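Local structure of fervidolysin (Fervidobacterium pennivorans, 1R6V) at residues 124-128 and 139-145; 409-413 and 434-438. The protein degrades keratin into peptides as a calcium-binding, subtilisin-like serine protease, which allows the bacterium to grow on native feathers. The protein carries 1 engineered substitution. All blocks are in the same frame, centred on the assembly; numbering follows the deposited sequence.

Contact 1 (124-128 and 139-145); sequences ARDYG and EAIGVTQ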
loop_
_atom_site.group_PDB
_atom_site.type_symbol
_atom_site.label_atom_id
_atom_site.label_comp_id
_atom_site.label_asym_id
_atom_site.label_seq_id
_atom_site.Cartn_x
_atom_site.Cartn_y
_atom_site.Cartn_z
ATOM N N ALA A 124 18.810 36.346 -14.005
ATOM C CA ALA A 124 18.930 34.897 -13.868
ATOM C C ALA A 124 17.552 34.298 -13.598
ATOM O O ALA A 124 17.056 33.467 -14.364
ATOM C CB ALA A 124 19.889 34.553 -12.727
ATOM N N ARG A 125 16.930 34.735 -12.512
ATOM C CA ARG A 125 15.612 34.246 -12.144
ATOM C C ARG A 125 14.567 35.291 -12.473
ATOM O O ARG A 125 13.989 35.912 -11.583
ATOM C CB ARG A 125 15.573 33.925 -10.656
ATOM C CG ARG A 125 16.513 32.820 -10.288
ATOM C CD ARG A 125 16.634 32.659 -8.796
ATOM N NE ARG A 125 17.732 31.758 -8.493
ATOM C CZ ARG A 125 18.293 31.640 -7.298
ATOM N NH1 ARG A 125 17.854 32.369 -6.280
ATOM N NH2 ARG A 125 19.303 30.803 -7.130
ATOM N N ASP A 126 14.326 35.485 -13.761
ATOM C CA ASP A 126 13.346 36.462 -14.197
ATOM C C ASP A 126 12.042 35.762 -14.557
ATOM O O ASP A 126 11.812 35.415 -15.718
ATOM C CB ASP A 126 13.896 37.245 -15.398
ATOM C CG ASP A 126 12.976 38.370 -15.838
ATOM O OD1 ASP A 126 12.345 39.008 -14.964
ATOM O OD2 ASP A 126 12.901 38.627 -17.062
ATOM N N TYR A 127 11.191 35.554 -13.555
ATOM C CA TYR A 127 9.908 34.897 -13.775
ATOM C C TYR A 127 8.753 35.892 -13.811
ATOM O O TYR A 127 7.611 35.504 -14.053
ATOM C CB TYR A 127 9.656 33.839 -12.692
ATOM C CG TYR A 127 10.822 32.898 -12.512
ATOM C CD1 TYR A 127 11.504 32.834 -11.299
ATOM C CD2 TYR A 127 11.315 32.149 -13.586
ATOM C CE1 TYR A 127 12.648 32.064 -11.153
ATOM C CE2 TYR A 127 12.470 31.372 -13.451
ATOM C CZ TYR A 127 13.132 31.346 -12.229
ATOM O OH TYR A 127 14.312 30.653 -12.096
ATOM N N GLY A 128 9.047 37.164 -13.550
ATOM C CA GLY A 128 8.016 38.192 -13.589
ATOM C C GLY A 128 7.368 38.589 -12.268
ATOM O O GLY A 128 6.656 39.596 -12.196
ATOM N N GLU A 139 14.732 27.819 -10.873
ATOM C CA GLU A 139 15.932 27.925 -11.696
ATOM C C GLU A 139 16.590 26.552 -11.832
ATOM O O GLU A 139 17.018 26.154 -12.918
ATOM C CB GLU A 139 16.948 28.898 -11.087
ATOM C CG GLU A 139 18.061 29.236 -12.076
ATOM C CD GLU A 139 19.262 29.926 -11.444
ATOM O OE1 GLU A 139 19.114 30.503 -10.350
ATOM O OE2 GLU A 139 20.357 29.905 -12.058
ATOM N N ALA A 140 16.661 25.818 -10.730
ATOM C CA ALA A 140 17.294 24.516 -10.749
ATOM C C ALA A 140 16.629 23.525 -11.698
ATOM O O ALA A 140 17.317 22.717 -12.317
ATOM C CB ALA A 140 17.337 23.940 -9.351
ATOM N N ILE A 141 15.307 23.566 -11.805
ATOM C CA ILE A 141 14.644 22.620 -12.698
ATOM C C ILE A 141 14.546 23.108 -14.137
ATOM O O ILE A 141 13.991 22.420 -14.989
ATOM C CB ILE A 141 13.234 22.193 -12.167
ATOM C CG1 ILE A 141 12.288 23.398 -12.067
ATOM C CG2 ILE A 141 13.407 21.489 -10.818
ATOM C CD1 ILE A 141 10.837 23.042 -11.662
ATOM N N GLY A 142 15.092 24.289 -14.413
ATOM C CA GLY A 142 15.080 24.809 -15.776
ATOM C C GLY A 142 13.878 25.608 -16.237
ATOM O O GLY A 142 13.653 25.767 -17.436
ATOM N N VAL A 143 13.094 26.126 -15.299
ATOM C CA VAL A 143 11.938 26.917 -15.667
ATOM C C VAL A 143 12.359 28.282 -16.221
ATOM O O VAL A 143 13.298 28.897 -15.723
ATOM C CB VAL A 143 11.029 27.170 -14.439
ATOM C CG1 VAL A 143 9.981 28.216 -14.773
ATOM C CG2 VAL A 143 10.382 25.873 -13.985
ATOM N N THR A 144 11.690 28.739 -17.275
ATOM C CA THR A 144 11.952 30.070 -17.811
ATOM C C THR A 144 10.612 30.575 -18.318
ATOM O O THR A 144 9.696 29.783 -18.569
ATOM C CB THR A 144 12.994 30.093 -18.974
ATOM O OG1 THR A 144 12.458 29.443 -20.131
ATOM C CG2 THR A 144 14.288 29.417 -18.550
ATOM N N GLN A 145 10.468 31.888 -18.440
ATOM C CA GLN A 145 9.205 32.419 -18.934
ATOM C C GLN A 145 8.975 31.931 -20.359
ATOM O O GLN A 145 7.845 31.644 -20.753
ATOM C CB GLN A 145 9.199 33.949 -18.877
ATOM C CG GLN A 145 9.183 34.491 -17.447
ATOM C CD GLN A 145 8.768 35.951 -17.374
ATOM O OE1 GLN A 145 7.636 36.298 -17.709
ATOM N NE2 GLN A 145 9.680 36.809 -16.934
HETATM O O HOH W 1 12.941 33.465 -17.415
#
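Arg125 and Glu139 form a salt bridge at one end of the contact. The arginine chain runs extended from CG to NE, and Glu139 comes to the edge of the guanidinium, its OE1 2.6 Å from Arg125 NE with an N-H...O angle of 162°. The same oxygen takes a weak second bond from Arg125 NH2. The glutamate has its CG anti to the backbone N (chi1 -168°) and stays extended beyond it, crossing the arginine chain at about a right angle; carboxylate and guanidinium are turned 55° against each other. Arg125 NH1 and NH2 also donate to the backbone oxygens of Asn133 and Met112, which fixes the rotation of the group. Tyr127 fills the middle. Its OH packs 3.3 Å from Glu139 CB, while the ring edge at CE2 meets Val143 O at 3.5 Å and, further on, Val143 CG1 at 4.2 Å. Leu138 and Trp148 also touch the Tyr127 side chain. The helix that carries Glu139 stops here in a Schellman motif at Gly142, whose positive phi turns the chain through Val143 to Thr144, the N-cap of helix 145-150; Thr144 OG1 accepts from Leu147 N. The 124-128 loop of this S8 protease thus packs against the turn that joins helix 136-140 to helix 145-150, beside the calcium ligand Glu129. At the other end Gln145 extends alongside the loop backbone. Its NE2 donates to Asp126 O at 2.8 Å, approaching from above the carbonyl plane, with the acceptor close to the plane of the amide. One water donates to Asp126 O as well and accepts from Gln145 N, so that the carbonyl receives two bonds. Gln145 OE1 accepts from Lys212 NZ, which holds the amide at both its polar atoms.

Contact 2 (409-413 and 434-438); sequences LLENT and DAALQ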
loop_
_atom_site.group_PDB
_atom_site.type_symbol
_atom_site.label_atom_id
_atom_site.label_comp_id
_atom_site.label_asym_id
_atom_site.label_seq_id
_atom_site.Cartn_x
_atom_site.Cartn_y
_atom_site.Cartn_z
ATOM N N LEU A 409 10.155 9.640 -18.835
ATOM C CA LEU A 409 10.631 10.875 -19.449
ATOM C C LEU A 409 11.424 11.643 -18.403
ATOM O O LEU A 409 12.506 12.167 -18.679
ATOM C CB LEU A 409 9.458 11.722 -19.942
ATOM C CG LEU A 409 9.822 13.075 -20.580
ATOM C CD1 LEU A 409 10.907 12.917 -21.679
ATOM C CD2 LEU A 409 8.567 13.684 -21.165
ATOM N N LEU A 410 10.886 11.709 -17.188
ATOM C CA LEU A 410 11.594 12.405 -16.119
ATOM C C LEU A 410 12.948 11.779 -15.812
ATOM O O LEU A 410 13.938 12.487 -15.624
ATOM C CB LEU A 410 10.768 12.397 -14.829
ATOM C CG LEU A 410 9.445 13.150 -14.865
ATOM C CD1 LEU A 410 8.807 13.028 -13.503
ATOM C CD2 LEU A 410 9.644 14.576 -15.249
ATOM N N GLU A 411 12.990 10.450 -15.734
ATOM C CA GLU A 411 14.221 9.750 -15.411
ATOM C C GLU A 411 15.238 9.844 -16.544
ATOM O O GLU A 411 16.431 10.004 -16.291
ATOM C CB GLU A 411 13.915 8.293 -15.073
ATOM C CG GLU A 411 13.108 8.150 -13.766
ATOM C CD GLU A 411 12.613 6.741 -13.508
ATOM O OE1 GLU A 411 12.897 5.832 -14.322
ATOM O OE2 GLU A 411 11.926 6.547 -12.478
ATOM N N ASN A 412 14.758 9.777 -17.784
ATOM C CA ASN A 412 15.648 9.862 -18.936
ATOM C C ASN A 412 16.259 11.245 -19.136
ATOM O O ASN A 412 17.313 11.361 -19.774
ATOM C CB ASN A 412 14.912 9.464 -20.222
ATOM C CG ASN A 412 14.558 7.991 -20.263
ATOM O OD1 ASN A 412 15.092 7.189 -19.499
ATOM N ND2 ASN A 412 13.661 7.626 -21.174
ATOM N N THR A 413 15.630 12.281 -18.589
ATOM C CA THR A 413 16.133 13.641 -18.769
ATOM C C THR A 413 16.688 14.306 -17.521
ATOM O O THR A 413 17.087 15.481 -17.560
ATOM C CB THR A 413 15.041 14.570 -19.378
ATOM O OG1 THR A 413 13.871 14.568 -18.541
ATOM C CG2 THR A 413 14.657 14.101 -20.771
ATOM N N ASP A 434 12.990 21.620 -18.438
ATOM C CA ASP A 434 13.339 22.007 -19.791
ATOM C C ASP A 434 13.721 20.814 -20.663
ATOM O O ASP A 434 13.228 20.697 -21.791
ATOM C CB ASP A 434 14.417 23.118 -19.813
ATOM C CG ASP A 434 15.688 22.772 -19.035
ATOM O OD1 ASP A 434 15.774 21.693 -18.416
ATOM O OD2 ASP A 434 16.623 23.615 -19.042
ATOM N N ALA A 435 14.565 19.921 -20.149
ATOM C CA ALA A 435 14.968 18.740 -20.908
ATOM C C ALA A 435 13.782 17.792 -21.093
ATOM O O ALA A 435 13.591 17.206 -22.166
ATOM C CB ALA A 435 16.125 18.012 -20.204
ATOM N N ALA A 436 12.964 17.643 -20.055
ATOM C CA ALA A 436 11.809 16.751 -20.164
ATOM C C ALA A 436 10.812 17.248 -21.206
ATOM O O ALA A 436 10.282 16.464 -22.003
ATOM C CB ALA A 436 11.113 16.616 -18.803
ATOM N N LEU A 437 10.567 18.553 -21.220
ATOM C CA LEU A 437 9.592 19.113 -22.147
ATOM C C LEU A 437 10.013 18.936 -23.607
ATOM O O LEU A 437 9.162 18.875 -24.498
ATOM C CB LEU A 437 9.354 20.596 -21.834
ATOM C CG LEU A 437 8.146 21.267 -22.489
ATOM C CD1 LEU A 437 6.861 20.567 -22.074
ATOM C CD2 LEU A 437 8.123 22.719 -22.075
ATOM N N GLN A 438 11.315 18.859 -23.847
ATOM C CA GLN A 438 11.824 18.669 -25.203
ATOM C C GLN A 438 11.376 17.327 -25.746
ATOM O O GLN A 438 11.141 17.172 -26.948
ATOM C CB GLN A 438 13.350 18.743 -25.227
ATOM C CG GLN A 438 13.877 20.143 -24.986
ATOM C CD GLN A 438 15.361 20.250 -25.227
ATOM O OE1 GLN A 438 15.857 19.833 -26.271
ATOM N NE2 GLN A 438 16.081 20.813 -24.265
#
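Thr413 faces Ala435 and Ala436 with all three of its side-chain atoms. Its CB lies 3.7 Å from Ala435 CB, each CB directed toward the other helix, the two bonds passing one another rather than meeting head-on. CG2 extends over the alanine backbone to 3.6 Å from Ala435 O, and OG1 lies against Ala436, 3.4 Å from its CB. With OG1 set between the backbone N and the carbonyl carbon (chi1 57°), the hydroxyl turns back along its own helix and donates to Leu409 O at 2.8 Å. The hydroxyl's proton is thereby used within helix 403-413, and the oxygen presents itself to the methyl of Ala436 as a packing surface. One turn earlier, Leu409 sends its branched end toward the same alanine from another side: CG is anti to the backbone N (chi1 178°), and CD2 comes within 3.4 Å of Ala436 O, with CD1 at 3.6 Å from the same oxygen. Ala436 CB also touches Leu410, though more loosely. Leu410 CB leads away from the partner helix, yet CD2 returns to 4.4 Å from Ala436 CB; Leu410 also packs against Val387, Val390 and Leu394 of helix 380-397. Leu394 reaches Ala436 too, and Phe398 and Pro442 lie beside Leu409. The two small alanines let the axes of these short segments approach to 8.7 Å at an angle of 121°. This is close helix-helix packing through small residues, without a hydrogen bond between the segments, in the C-terminal part of the subtilisin-like catalytic domain, where two short helices meet beside helix 380-397, away from the catalytic and calcium sites.

Overall arrangement
The chain enters contact 1 at 124-128, and ten residues later, through helix 136-140, folds back so that 139-145 closes a short loop near the calcium site. It then runs through the catalytic domain, its central mixed sheet and helix 380-397 before contact 2 opens at 409-413; a connection of 20 residues, nearly all loop, returns it to 434-438. The two contacts therefore follow in series, neither nesting nor crossing, yet their centres are about 16 Å apart. They touch where Gly142 O packs against Asp434 CB, and Ile141 pairs by backbone hydrogen bonds with Leu433, bringing early and late parts of the catalytic domain's sequence together.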